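Local coordinates for giding protein-mglB (Thermus thermophilus, PDB 1J3W) that probably serves as a molecular adaptor and guanine-nucleotide exchange factor in gliding motility, as a member of the Roadblock/LC7 family, at residues Glu18-Thr23 with Arg30-Ile35; Leu42-Ala47 with Pro54-Leu59; Phe82-His87 with Gly93-Glu98; Leu107-Thr112 with Gly116-His121. All coordinates share one frame; numbering follows the deposited sequence.

Contact 1: Glu18-Thr23 with Arg30-Ile35; sequences EVLEET and RYALLI
L20 lays its side chain over the CB of A32, its CD2 methyl 3.9 Å from that atom, where helix 10-27 of the Roadblock/LC7 fold packs on the antiparallel sheet. Segment 18-23 runs roughly antiparallel to strand residues 31-35 (152°), with 8.3 Å between the two segment axes at their closest approach. Because A32 presents only a methyl, the leucine can come down close to the strand backbone: its other branch, CD1, sits 3.9 Å from A32 O and 4.4 Å from L34 N. CG lies beside the backbone N of L20 (chi1 -63°), which sends both methyls forward onto the strand. The same side chain also touches A43 and L105, one on each strand flanking 31-36, and so spans three strands. One turn along, T23 packs on A125 of helix 115-135. Its hydroxyl is turned back on its own helix: T23 OG1 donates to V19 O at 2.7 Å, reaching that oxygen from the face of the carbonyl plane opposite to T23 N.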
loop_
_atom_site.group_PDB
_atom_site.type_symbol
_atom_site.label_atom_id
_atom_site.label_comp_id
_atom_site.label_asym_id
_atom_site.label_seq_id
_atom_site.Cartn_x
_atom_site.Cartn_y
_atom_site.Cartn_z
ATOM N N GLU B 18 -0.079 -29.438 11.153
ATOM C CA GLU B 18 -1.140 -30.402 10.902
ATOM C C GLU B 18 -2.337 -29.705 10.257
ATOM O O GLU B 18 -2.939 -30.237 9.321
ATOM C CB GLU B 18 -1.541 -31.088 12.209
ATOM C CG GLU B 18 -0.651 -32.277 12.542
ATOM C CD GLU B 18 -0.632 -32.606 14.020
ATOM O OE1 GLU B 18 -1.653 -32.361 14.697
ATOM O OE2 GLU B 18 0.404 -33.120 14.500
ATOM N N VAL B 19 -2.675 -28.514 10.744
ATOM C CA VAL B 19 -3.784 -27.765 10.169
ATOM C C VAL B 19 -3.467 -27.440 8.710
ATOM O O VAL B 19 -4.312 -27.613 7.830
ATOM C CB VAL B 19 -4.041 -26.442 10.921
ATOM C CG1 VAL B 19 -5.099 -25.626 10.183
ATOM C CG2 VAL B 19 -4.509 -26.729 12.344
ATOM N N LEU B 20 -2.245 -26.986 8.447
ATOM C CA LEU B 20 -1.868 -26.636 7.079
ATOM C C LEU B 20 -1.937 -27.834 6.146
ATOM O O LEU B 20 -2.452 -27.723 5.032
ATOM C CB LEU B 20 -0.463 -26.024 7.040
ATOM C CG LEU B 20 -0.275 -24.702 7.792
ATOM C CD1 LEU B 20 1.165 -24.259 7.660
ATOM C CD2 LEU B 20 -1.210 -23.627 7.244
ATOM N N GLU B 21 -1.428 -28.977 6.598
ATOM C CA GLU B 21 -1.446 -30.189 5.790
ATOM C C GLU B 21 -2.871 -30.642 5.487
ATOM O O GLU B 21 -3.194 -30.989 4.346
ATOM C CB GLU B 21 -0.685 -31.308 6.508
ATOM C CG GLU B 21 0.813 -31.069 6.570
ATOM C CD GLU B 21 1.532 -32.047 7.478
ATOM O OE1 GLU B 21 2.780 -32.100 7.415
ATOM O OE2 GLU B 21 0.859 -32.754 8.256
ATOM N N GLU B 22 -3.718 -30.642 6.508
ATOM C CA GLU B 22 -5.107 -31.052 6.341
ATOM C C GLU B 22 -5.833 -30.101 5.396
ATOM O O GLU B 22 -6.630 -30.526 4.559
ATOM C CB GLU B 22 -5.815 -31.073 7.699
ATOM C CG GLU B 22 -5.250 -32.105 8.665
ATOM C CD GLU B 22 -5.810 -31.960 10.066
ATOM O OE1 GLU B 22 -5.448 -32.778 10.941
ATOM O OE2 GLU B 22 -6.610 -31.028 10.297
ATOM N N THR B 23 -5.546 -28.809 5.522
ATOM C CA THR B 23 -6.194 -27.813 4.678
ATOM C C THR B 23 -5.827 -28.013 3.205
ATOM O O THR B 23 -6.671 -27.851 2.323
ATOM C CB THR B 23 -5.833 -26.397 5.155
ATOM O OG1 THR B 23 -6.248 -26.256 6.524
ATOM C CG2 THR B 23 -6.559 -25.340 4.328
ATOM N N ARG B 30 -2.330 -25.495 -3.561
ATOM C CA ARG B 30 -0.928 -25.828 -3.770
ATOM C C ARG B 30 -0.064 -25.589 -2.545
ATOM O O ARG B 30 0.713 -26.453 -2.141
ATOM C CB ARG B 30 -0.330 -24.994 -4.907
ATOM C CG ARG B 30 -0.838 -25.291 -6.297
ATOM C CD ARG B 30 0.038 -24.560 -7.313
ATOM N NE ARG B 30 -0.343 -24.848 -8.691
ATOM C CZ ARG B 30 0.384 -24.508 -9.749
ATOM N NH1 ARG B 30 1.537 -23.871 -9.587
ATOM N NH2 ARG B 30 -0.051 -24.788 -10.971
ATOM N N TYR B 31 -0.188 -24.397 -1.965
ATOM C CA TYR B 31 0.649 -24.032 -0.830
ATOM C C TYR B 31 -0.156 -23.391 0.280
ATOM O O TYR B 31 -1.113 -22.653 0.024
ATOM C CB TYR B 31 1.747 -23.058 -1.296
ATOM C CG TYR B 31 2.368 -23.421 -2.632
ATOM C CD1 TYR B 31 3.019 -24.642 -2.811
ATOM C CD2 TYR B 31 2.257 -22.568 -3.732
ATOM C CE1 TYR B 31 3.533 -25.010 -4.052
ATOM C CE2 TYR B 31 2.771 -22.928 -4.981
ATOM C CZ TYR B 31 3.402 -24.152 -5.131
ATOM O OH TYR B 31 3.882 -24.527 -6.367
ATOM N N ALA B 32 0.241 -23.673 1.514
ATOM C CA ALA B 32 -0.431 -23.123 2.685
ATOM C C ALA B 32 0.615 -22.571 3.637
ATOM O O ALA B 32 1.612 -23.232 3.927
ATOM C CB ALA B 32 -1.246 -24.203 3.374
ATOM N N LEU B 33 0.397 -21.355 4.123
ATOM C CA LEU B 33 1.352 -20.748 5.040
ATOM C C LEU B 33 0.675 -19.974 6.144
ATOM O O LEU B 33 -0.436 -19.470 5.975
ATOM C CB LEU B 33 2.260 -19.747 4.320
ATOM C CG LEU B 33 2.981 -20.011 3.008
ATOM C CD1 LEU B 33 2.008 -19.860 1.845
ATOM C CD2 LEU B 33 4.112 -18.992 2.870
ATOM N N LEU B 34 1.356 -19.892 7.282
ATOM C CA LEU B 34 0.931 -19.043 8.332
ATOM C C LEU B 34 2.038 -18.067 8.505
ATOM O O LEU B 34 3.193 -18.428 8.679
ATOM C CB LEU B 34 0.779 -19.883 9.599
ATOM C CG LEU B 34 0.396 -19.032 10.810
ATOM C CD1 LEU B 34 -1.043 -18.521 10.726
ATOM C CD2 LEU B 34 0.506 -19.790 12.131
ATOM N N ILE B 35 1.716 -16.789 8.361
ATOM C CA ILE B 35 2.727 -15.742 8.430
ATOM C C ILE B 35 2.306 -14.700 9.450
ATOM O O ILE B 35 1.133 -14.611 9.801
ATOM C CB ILE B 35 2.911 -15.052 7.054
ATOM C CG1 ILE B 35 1.678 -14.208 6.705
ATOM C CG2 ILE B 35 3.115 -16.112 5.971
ATOM C CD1 ILE B 35 1.824 -13.423 5.414
#

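Contact 2: Leu42-Ala47 with Pro54-Leu59; sequences LAHKEA and PPLDTL
H44 ND1 donates to E46 OE2 at 2.7 Å, a nearly straight bond (165°) between two side chains on the same face of strand 41-46, and the CD1 methyl of L56 sits against both of its ends. The carboxylate oxygen lies in the imidazole plane and is approached on its syn side. E46 gets there by bending at chi2 (75°), which folds its chain back toward the ring. The bond holds the histidine's rotation, and the flat ring then receives L56: CD1 lies over one face, 3.8 Å from the H44 ring centroid, in a CH-pi contact displaced toward ND1, from which it is 3.5 Å away. E46 OE2 is a further neighbour of that methyl, at 3.7 Å from L56 CD1. The nearby carboxylate would be expected to favour a protonated imidazole. A leucine in place of H44 has no N-H for E46 OE2, whose carboxylate would probably be left without its mate and free to swing away, and the flat face under L56 CD1 would go with the ring. P55 takes the N-cap position of helix 56-69, and L59 on its first turn packs on L76 of the second subunit. The arrangement belongs to the layered Roadblock/LC7 fold: helix 56-69 covers the sheet face bearing L33 and H44, while A43 turns to helix 10-27 on the other face.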
loop_
_atom_site.group_PDB
_atom_site.type_symbol
_atom_site.label_atom_id
_atom_site.label_comp_id
_atom_site.label_asym_id
_atom_site.label_seq_id
_atom_site.Cartn_x
_atom_site.Cartn_y
_atom_site.Cartn_z
ATOM N N LEU B 42 5.839 -18.293 9.596
ATOM C CA LEU B 42 5.855 -19.018 10.863
ATOM C C LEU B 42 5.810 -20.524 10.650
ATOM O O LEU B 42 6.365 -21.287 11.439
ATOM C CB LEU B 42 4.669 -18.584 11.724
ATOM C CG LEU B 42 4.520 -17.069 11.913
ATOM C CD1 LEU B 42 3.362 -16.785 12.853
ATOM C CD2 LEU B 42 5.810 -16.488 12.465
ATOM N N ALA B 43 5.133 -20.949 9.588
ATOM C CA ALA B 43 5.016 -22.364 9.243
ATOM C C ALA B 43 4.480 -22.434 7.819
ATOM O O ALA B 43 3.702 -21.572 7.402
ATOM C CB ALA B 43 4.056 -23.072 10.195
ATOM N N HIS B 44 4.904 -23.439 7.062
ATOM C CA HIS B 44 4.430 -23.581 5.691
ATOM C C HIS B 44 4.482 -25.030 5.245
ATOM O O HIS B 44 5.364 -25.784 5.652
ATOM C CB HIS B 44 5.253 -22.709 4.733
ATOM C CG HIS B 44 6.679 -23.137 4.585
ATOM N ND1 HIS B 44 7.078 -24.107 3.689
ATOM C CD2 HIS B 44 7.802 -22.725 5.219
ATOM C CE1 HIS B 44 8.386 -24.270 3.776
ATOM N NE2 HIS B 44 8.850 -23.444 4.697
ATOM N N LYS B 45 3.512 -25.412 4.420
ATOM C CA LYS B 45 3.435 -26.760 3.881
ATOM C C LYS B 45 2.998 -26.683 2.430
ATOM O O LYS B 45 2.238 -25.789 2.045
ATOM C CB LYS B 45 2.455 -27.611 4.694
ATOM C CG LYS B 45 3.001 -27.966 6.071
ATOM C CD LYS B 45 4.248 -28.835 5.950
ATOM C CE LYS B 45 5.072 -28.805 7.228
ATOM N NZ LYS B 45 6.275 -29.690 7.146
ATOM N N GLU B 46 3.491 -27.615 1.624
ATOM C CA GLU B 46 3.173 -27.642 0.204
ATOM C C GLU B 46 2.555 -28.973 -0.164
ATOM O O GLU B 46 2.887 -30.001 0.429
ATOM C CB GLU B 46 4.441 -27.430 -0.627
ATOM C CG GLU B 46 5.147 -26.092 -0.393
ATOM C CD GLU B 46 5.902 -26.033 0.925
ATOM O OE1 GLU B 46 6.820 -26.860 1.128
ATOM O OE2 GLU B 46 5.582 -25.157 1.753
ATOM N N ALA B 47 1.649 -28.958 -1.135
ATOM C CA ALA B 47 1.013 -30.195 -1.576
ATOM C C ALA B 47 2.068 -31.062 -2.246
ATOM O O ALA B 47 2.899 -30.564 -2.998
ATOM C CB ALA B 47 -0.110 -29.889 -2.552
ATOM N N PRO B 54 6.751 -20.428 -5.571
ATOM C CA PRO B 54 7.550 -19.235 -5.846
ATOM C C PRO B 54 8.218 -18.956 -4.499
ATOM O O PRO B 54 7.832 -19.544 -3.488
ATOM C CB PRO B 54 6.493 -18.195 -6.208
ATOM C CG PRO B 54 5.316 -18.613 -5.394
ATOM C CD PRO B 54 5.310 -20.116 -5.564
ATOM N N PRO B 55 9.228 -18.076 -4.458
ATOM C CA PRO B 55 9.888 -17.789 -3.177
ATOM C C PRO B 55 8.857 -17.484 -2.092
ATOM O O PRO B 55 8.160 -16.473 -2.158
ATOM C CB PRO B 55 10.765 -16.583 -3.506
ATOM C CG PRO B 55 11.096 -16.797 -4.952
ATOM C CD PRO B 55 9.779 -17.242 -5.540
ATOM N N LEU B 56 8.772 -18.345 -1.084
ATOM C CA LEU B 56 7.781 -18.156 -0.030
ATOM C C LEU B 56 8.017 -16.940 0.845
ATOM O O LEU B 56 7.062 -16.343 1.343
ATOM C CB LEU B 56 7.673 -19.415 0.831
ATOM C CG LEU B 56 7.120 -20.642 0.099
ATOM C CD1 LEU B 56 7.077 -21.812 1.065
ATOM C CD2 LEU B 56 5.731 -20.353 -0.455
ATOM N N ASP B 57 9.279 -16.573 1.047
ATOM C CA ASP B 57 9.557 -15.396 1.856
ATOM C C ASP B 57 9.069 -14.151 1.113
ATOM O O ASP B 57 8.494 -13.250 1.719
ATOM C CB ASP B 57 11.054 -15.316 2.206
ATOM C CG ASP B 57 11.960 -15.276 0.988
ATOM O OD1 ASP B 57 11.610 -15.811 -0.087
ATOM O OD2 ASP B 57 13.066 -14.712 1.122
ATOM N N THR B 58 9.263 -14.122 -0.202
ATOM C CA THR B 58 8.799 -12.994 -1.000
ATOM C C THR B 58 7.269 -12.973 -1.000
ATOM O O THR B 58 6.657 -11.913 -0.869
ATOM C CB THR B 58 9.312 -13.084 -2.442
ATOM O OG1 THR B 58 10.743 -13.180 -2.424
ATOM C CG2 THR B 58 8.904 -11.843 -3.236
ATOM N N LEU B 59 6.649 -14.145 -1.133
ATOM C CA LEU B 59 5.191 -14.223 -1.126
ATOM C C LEU B 59 4.649 -13.656 0.185
ATOM O O LEU B 59 3.730 -12.836 0.188
ATOM C CB LEU B 59 4.728 -15.676 -1.285
ATOM C CG LEU B 59 3.223 -15.917 -1.102
ATOM C CD1 LEU B 59 2.443 -15.145 -2.155
ATOM C CD2 LEU B 59 2.921 -17.412 -1.201
#

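Contact 3: Phe82-His87 with Gly93-Glu98; sequences FQEEVH and GLYVDE
Backbone bonds between E85 and V96, and between H87 and L94, tie this antiparallel beta hairpin: each is a hydrogen-bonded pair with both N-H groups used, as in E85 N to V96 O at 2.8 Å. E84-D97 and V86-Y95 are the non-hydrogen-bonded pairs, and E98 N to Q83 O (3.0 Å) carries the zipper past the end of strand 84-88. Among the polar side chains, Y95 OH donates to E84 OE2 at 2.6 Å, on the anti lone pair and in the plane of the ring, with the carboxylate turned 65° to that plane. Both groups rise from the sheet with CG anti to the backbone N (E84 chi1 -172°), which brings their ends together. Losing that hydroxyl, as with a phenylalanine at Y95, would probably set the E84 carboxylate free to turn. Apolar contact is lighter: V86 CG2 meets the edge of the Y95 ring, 3.8 Å from CD1. Water 2 lies 2.6 Å from H87 ND1 and bonds weakly to E85 O and L94 O. Strand 84-88 forms an antiparallel ladder with the second subunit, continuing the sheet. E84 OE2 and D97 OD2 stand 4.5 Å apart. D97 OD2 is also hydrogen-bonded to S126 OG; K123, salt-bridged to D97 but only in a long, weak ion pair with E84, probably eases the repulsion between these like charges.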
loop_
_atom_site.group_PDB
_atom_site.type_symbol
_atom_site.label_atom_id
_atom_site.label_comp_id
_atom_site.label_asym_id
_atom_site.label_seq_id
_atom_site.Cartn_x
_atom_site.Cartn_y
_atom_site.Cartn_z
ATOM N N PHE B 82 -9.572 -5.486 6.554
ATOM C CA PHE B 82 -10.297 -6.593 5.950
ATOM C C PHE B 82 -9.785 -7.873 6.586
ATOM O O PHE B 82 -8.580 -8.062 6.730
ATOM C CB PHE B 82 -10.065 -6.625 4.441
ATOM C CG PHE B 82 -10.662 -5.454 3.718
ATOM C CD1 PHE B 82 -12.037 -5.251 3.716
ATOM C CD2 PHE B 82 -9.849 -4.551 3.042
ATOM C CE1 PHE B 82 -12.595 -4.164 3.048
ATOM C CE2 PHE B 82 -10.393 -3.463 2.374
ATOM C CZ PHE B 82 -11.769 -3.267 2.375
ATOM N N GLN B 83 -10.704 -8.746 6.974
ATOM C CA GLN B 83 -10.322 -10.004 7.599
ATOM C C GLN B 83 -10.034 -11.092 6.577
ATOM O O GLN B 83 -9.100 -11.871 6.743
ATOM C CB GLN B 83 -11.425 -10.487 8.546
ATOM C CG GLN B 83 -11.502 -9.753 9.885
ATOM C CD GLN B 83 -11.902 -8.298 9.747
ATOM O OE1 GLN B 83 -12.889 -7.973 9.084
ATOM N NE2 GLN B 83 -11.147 -7.412 10.388
ATOM N N GLU B 84 -10.831 -11.133 5.514
ATOM C CA GLU B 84 -10.686 -12.144 4.477
ATOM C C GLU B 84 -10.534 -11.484 3.113
ATOM O O GLU B 84 -11.241 -10.528 2.798
ATOM C CB GLU B 84 -11.925 -13.044 4.485
ATOM C CG GLU B 84 -11.862 -14.272 3.605
ATOM C CD GLU B 84 -13.129 -15.102 3.708
ATOM O OE1 GLU B 84 -14.222 -14.547 3.471
ATOM O OE2 GLU B 84 -13.039 -16.305 4.028
ATOM N N GLU B 85 -9.612 -11.996 2.303
ATOM C CA GLU B 85 -9.381 -11.455 0.973
ATOM C C GLU B 85 -9.122 -12.563 -0.032
ATOM O O GLU B 85 -8.415 -13.527 0.266
ATOM C CB GLU B 85 -8.171 -10.510 0.971
ATOM C CG GLU B 85 -8.348 -9.217 1.770
ATOM C CD GLU B 85 -7.171 -8.261 1.610
ATOM O OE1 GLU B 85 -6.415 -8.393 0.620
ATOM O OE2 GLU B 85 -7.007 -7.362 2.463
ATOM N N VAL B 86 -9.694 -12.424 -1.223
ATOM C CA VAL B 86 -9.484 -13.394 -2.292
ATOM C C VAL B 86 -9.055 -12.634 -3.543
ATOM O O VAL B 86 -9.694 -11.656 -3.925
ATOM C CB VAL B 86 -10.766 -14.191 -2.610
ATOM C CG1 VAL B 86 -10.525 -15.105 -3.802
ATOM C CG2 VAL B 86 -11.182 -15.007 -1.400
ATOM N N HIS B 87 -7.953 -13.065 -4.154
ATOM C CA HIS B 87 -7.439 -12.448 -5.379
ATOM C C HIS B 87 -7.403 -13.554 -6.416
ATOM O O HIS B 87 -6.759 -14.589 -6.213
ATOM C CB HIS B 87 -6.025 -11.897 -5.173
ATOM C CG HIS B 87 -5.959 -10.737 -4.228
ATOM N ND1 HIS B 87 -6.058 -10.878 -2.861
ATOM C CD2 HIS B 87 -5.820 -9.410 -4.461
ATOM C CE1 HIS B 87 -5.984 -9.688 -2.292
ATOM N NE2 HIS B 87 -5.840 -8.780 -3.241
ATOM N N GLY B 93 -4.896 -18.305 -7.879
ATOM C CA GLY B 93 -5.666 -17.546 -6.913
ATOM C C GLY B 93 -4.956 -17.488 -5.571
ATOM O O GLY B 93 -4.071 -18.303 -5.271
ATOM N N LEU B 94 -5.354 -16.516 -4.760
ATOM C CA LEU B 94 -4.775 -16.308 -3.443
ATOM C C LEU B 94 -5.885 -16.053 -2.433
ATOM O O LEU B 94 -6.759 -15.220 -2.658
ATOM C CB LEU B 94 -3.832 -15.099 -3.492
ATOM C CG LEU B 94 -3.099 -14.662 -2.225
ATOM C CD1 LEU B 94 -2.062 -15.702 -1.853
ATOM C CD2 LEU B 94 -2.427 -13.314 -2.473
ATOM N N TYR B 95 -5.853 -16.792 -1.331
ATOM C CA TYR B 95 -6.823 -16.643 -0.253
ATOM C C TYR B 95 -6.041 -16.266 0.995
ATOM O O TYR B 95 -5.078 -16.942 1.357
ATOM C CB TYR B 95 -7.555 -17.962 0.004
ATOM C CG TYR B 95 -8.471 -17.943 1.207
ATOM C CD1 TYR B 95 -9.771 -17.459 1.108
ATOM C CD2 TYR B 95 -8.031 -18.404 2.449
ATOM C CE1 TYR B 95 -10.618 -17.433 2.211
ATOM C CE2 TYR B 95 -8.872 -18.380 3.565
ATOM C CZ TYR B 95 -10.162 -17.894 3.435
ATOM O OH TYR B 95 -10.998 -17.848 4.531
ATOM N N VAL B 96 -6.447 -15.179 1.642
ATOM C CA VAL B 96 -5.799 -14.733 2.863
ATOM C C VAL B 96 -6.872 -14.468 3.911
ATOM O O VAL B 96 -7.879 -13.818 3.626
ATOM C CB VAL B 96 -4.992 -13.439 2.635
ATOM C CG1 VAL B 96 -4.309 -13.013 3.926
ATOM C CG2 VAL B 96 -3.963 -13.659 1.541
ATOM N N ASP B 97 -6.667 -14.978 5.120
ATOM C CA ASP B 97 -7.633 -14.768 6.186
ATOM C C ASP B 97 -6.885 -14.572 7.496
ATOM O O ASP B 97 -5.835 -15.170 7.722
ATOM C CB ASP B 97 -8.585 -15.967 6.282
ATOM C CG ASP B 97 -9.790 -15.694 7.175
ATOM O OD1 ASP B 97 -10.154 -14.513 7.366
ATOM O OD2 ASP B 97 -10.388 -16.668 7.672
ATOM N N GLU B 98 -7.416 -13.705 8.346
ATOM C CA GLU B 98 -6.792 -13.445 9.629
ATOM C C GLU B 98 -6.807 -14.679 10.513
ATOM O O GLU B 98 -7.820 -15.378 10.611
ATOM C CB GLU B 98 -7.512 -12.305 10.353
ATOM C CG GLU B 98 -7.095 -10.920 9.912
ATOM C CD GLU B 98 -7.731 -9.831 10.756
ATOM O OE1 GLU B 98 -7.745 -9.975 11.996
ATOM O OE2 GLU B 98 -8.208 -8.834 10.182
HETATM O O HOH W 1 -6.872 -11.018 5.232
HETATM O O HOH W 2 -5.860 -12.698 -0.965
#

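Contact 4: Leu107-Thr112 with Gly116-His121; sequences LVFDET and GKVKLH
L107, on strand 103-109, the last of the sheet in sequence, meets V118 of the following helix: L107 CD1 is 4.1 Å from V118 CG1, the two side chains lying alongside and pointing opposite ways. V108 turns to the other sheet face. F109 comes back to the helix side and gives V118 a flat surface. Its CG is wedged between the backbone N and the carbonyl carbon (chi1 60°), and the ring takes V118 CG2 over one face, 4.3 Å from the F109 centroid and 17° off the normal. The second methyl works nearer the rim, V118 CG1 lying 4.0 Å from F109 CE2, so both rest on the same ring face. D110 then turns the chain: its OD2 accepts from T112 N at 2.8 Å, closing an Asx turn, and from T112 OG1 at 2.6 Å on the syn lone pair. Its other oxygen, OD1, is salt-bridged to R30, which fixes the carboxylate from both ends. Strand 103-109 passes through the short connection that the Asx turn begins into helix 115-135, with Y95 of strand 93-98 touching L107, F109 and V118, and with T23 of helix 10-27 and A32 of strand 31-36 packed against L107.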
loop_
_atom_site.group_PDB
_atom_site.type_symbol
_atom_site.label_atom_id
_atom_site.label_comp_id
_atom_site.label_asym_id
_atom_site.label_seq_id
_atom_site.Cartn_x
_atom_site.Cartn_y
_atom_site.Cartn_z
ATOM N N LEU B 107 -3.331 -19.170 1.392
ATOM C CA LEU B 107 -3.479 -20.356 0.554
ATOM C C LEU B 107 -3.301 -19.925 -0.891
ATOM O O LEU B 107 -3.933 -18.970 -1.342
ATOM C CB LEU B 107 -4.861 -20.997 0.709
ATOM C CG LEU B 107 -5.237 -21.557 2.082
ATOM C CD1 LEU B 107 -6.655 -22.123 2.045
ATOM C CD2 LEU B 107 -4.249 -22.655 2.473
ATOM N N VAL B 108 -2.418 -20.612 -1.604
ATOM C CA VAL B 108 -2.185 -20.340 -3.020
ATOM C C VAL B 108 -2.802 -21.529 -3.737
ATOM O O VAL B 108 -2.505 -22.683 -3.406
ATOM C CB VAL B 108 -0.685 -20.268 -3.348
ATOM C CG1 VAL B 108 -0.488 -20.151 -4.860
ATOM C CG2 VAL B 108 -0.058 -19.080 -2.633
ATOM N N PHE B 109 -3.657 -21.259 -4.716
ATOM C CA PHE B 109 -4.330 -22.347 -5.408
ATOM C C PHE B 109 -4.464 -22.108 -6.897
ATOM O O PHE B 109 -4.270 -20.991 -7.376
ATOM C CB PHE B 109 -5.717 -22.564 -4.775
ATOM C CG PHE B 109 -6.629 -21.357 -4.846
ATOM C CD1 PHE B 109 -7.512 -21.194 -5.911
ATOM C CD2 PHE B 109 -6.606 -20.384 -3.845
ATOM C CE1 PHE B 109 -8.360 -20.080 -5.979
ATOM C CE2 PHE B 109 -7.447 -19.269 -3.902
ATOM C CZ PHE B 109 -8.324 -19.115 -4.968
ATOM N N ASP B 110 -4.758 -23.176 -7.628
ATOM C CA ASP B 110 -4.960 -23.081 -9.067
ATOM C C ASP B 110 -6.363 -23.591 -9.386
ATOM O O ASP B 110 -7.198 -23.721 -8.484
ATOM C CB ASP B 110 -3.857 -23.840 -9.838
ATOM C CG ASP B 110 -3.822 -25.328 -9.540
ATOM O OD1 ASP B 110 -2.739 -25.935 -9.693
ATOM O OD2 ASP B 110 -4.860 -25.897 -9.177
ATOM N N GLU B 111 -6.639 -23.859 -10.658
ATOM C CA GLU B 111 -7.970 -24.310 -11.051
ATOM C C GLU B 111 -8.413 -25.637 -10.450
ATOM O O GLU B 111 -9.603 -25.948 -10.452
ATOM C CB GLU B 111 -8.079 -24.393 -12.579
ATOM C CG GLU B 111 -6.988 -25.219 -13.229
ATOM C CD GLU B 111 -5.881 -24.361 -13.795
ATOM O OE1 GLU B 111 -6.079 -23.798 -14.895
ATOM O OE2 GLU B 111 -4.823 -24.238 -13.140
ATOM N N THR B 112 -7.475 -26.419 -9.928
ATOM C CA THR B 112 -7.849 -27.705 -9.353
ATOM C C THR B 112 -8.348 -27.618 -7.915
ATOM O O THR B 112 -8.707 -28.630 -7.316
ATOM C CB THR B 112 -6.702 -28.744 -9.451
ATOM O OG1 THR B 112 -5.572 -28.332 -8.671
ATOM C CG2 THR B 112 -6.287 -28.915 -10.903
ATOM N N GLY B 116 -15.088 -22.892 -3.473
ATOM C CA GLY B 116 -15.952 -23.108 -2.327
ATOM C C GLY B 116 -15.241 -23.895 -1.242
ATOM O O GLY B 116 -15.439 -23.649 -0.051
ATOM N N LYS B 117 -14.408 -24.844 -1.653
ATOM C CA LYS B 117 -13.665 -25.666 -0.702
ATOM C C LYS B 117 -12.568 -24.818 -0.061
ATOM O O LYS B 117 -12.312 -24.907 1.141
ATOM C CB LYS B 117 -13.031 -26.863 -1.415
ATOM C CG LYS B 117 -14.015 -27.866 -2.003
ATOM C CD LYS B 117 -14.613 -28.765 -0.940
ATOM C CE LYS B 117 -15.389 -29.912 -1.577
ATOM N NZ LYS B 117 -15.781 -30.934 -0.571
ATOM N N VAL B 118 -11.917 -23.991 -0.872
ATOM C CA VAL B 118 -10.861 -23.126 -0.370
ATOM C C VAL B 118 -11.378 -22.223 0.749
ATOM O O VAL B 118 -10.757 -22.110 1.806
ATOM C CB VAL B 118 -10.282 -22.246 -1.511
ATOM C CG1 VAL B 118 -9.353 -21.186 -0.939
ATOM C CG2 VAL B 118 -9.524 -23.120 -2.505
ATOM N N LYS B 119 -12.524 -21.597 0.522
ATOM C CA LYS B 119 -13.086 -20.693 1.517
ATOM C C LYS B 119 -13.638 -21.404 2.742
ATOM O O LYS B 119 -13.476 -20.929 3.871
ATOM C CB LYS B 119 -14.162 -19.824 0.873
ATOM C CG LYS B 119 -13.625 -19.029 -0.312
ATOM C CD LYS B 119 -14.567 -17.924 -0.735
ATOM C CE LYS B 119 -14.598 -16.809 0.295
ATOM N NZ LYS B 119 -15.517 -15.721 -0.125
ATOM N N LEU B 120 -14.282 -22.546 2.522
ATOM C CA LEU B 120 -14.849 -23.322 3.621
ATOM C C LEU B 120 -13.754 -23.815 4.561
ATOM O O LEU B 120 -13.737 -23.494 5.750
ATOM C CB LEU B 120 -15.623 -24.524 3.067
ATOM C CG LEU B 120 -16.172 -25.521 4.092
ATOM C CD1 LEU B 120 -17.173 -24.824 4.978
ATOM C CD2 LEU B 120 -16.821 -26.701 3.379
ATOM N N HIS B 121 -12.823 -24.588 4.019
ATOM C CA HIS B 121 -11.749 -25.137 4.833
ATOM C C HIS B 121 -10.702 -24.095 5.201
ATOM O O HIS B 121 -10.012 -24.230 6.214
ATOM C CB HIS B 121 -11.148 -26.342 4.110
ATOM C CG HIS B 121 -12.138 -27.444 3.894
ATOM N ND1 HIS B 121 -12.548 -28.282 4.909
ATOM C CD2 HIS B 121 -12.863 -27.792 2.804
ATOM C CE1 HIS B 121 -13.483 -29.097 4.453
ATOM N NE2 HIS B 121 -13.694 -28.820 3.179
#

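All four contacts meet on one antiparallel sheet. Contacts 1 and 4 are buried and apolar, each setting a helix on the same face, and they touch each other on the neighbouring strands 31-36 and 103-109. Contact 2 lies at the surface on the opposite face, where an imidazole and a carboxylate replace plain hydrocarbon; its strand is hydrogen-bonded to that of contact 1. Contact 3 is also buried, but it joins strand to strand, so backbone bonds dominate; G93 and Y95 bond it to the strand of contact 4. Contacts 2 and 3 do not touch, their centres about 16 Å apart, yet both reach the second subunit.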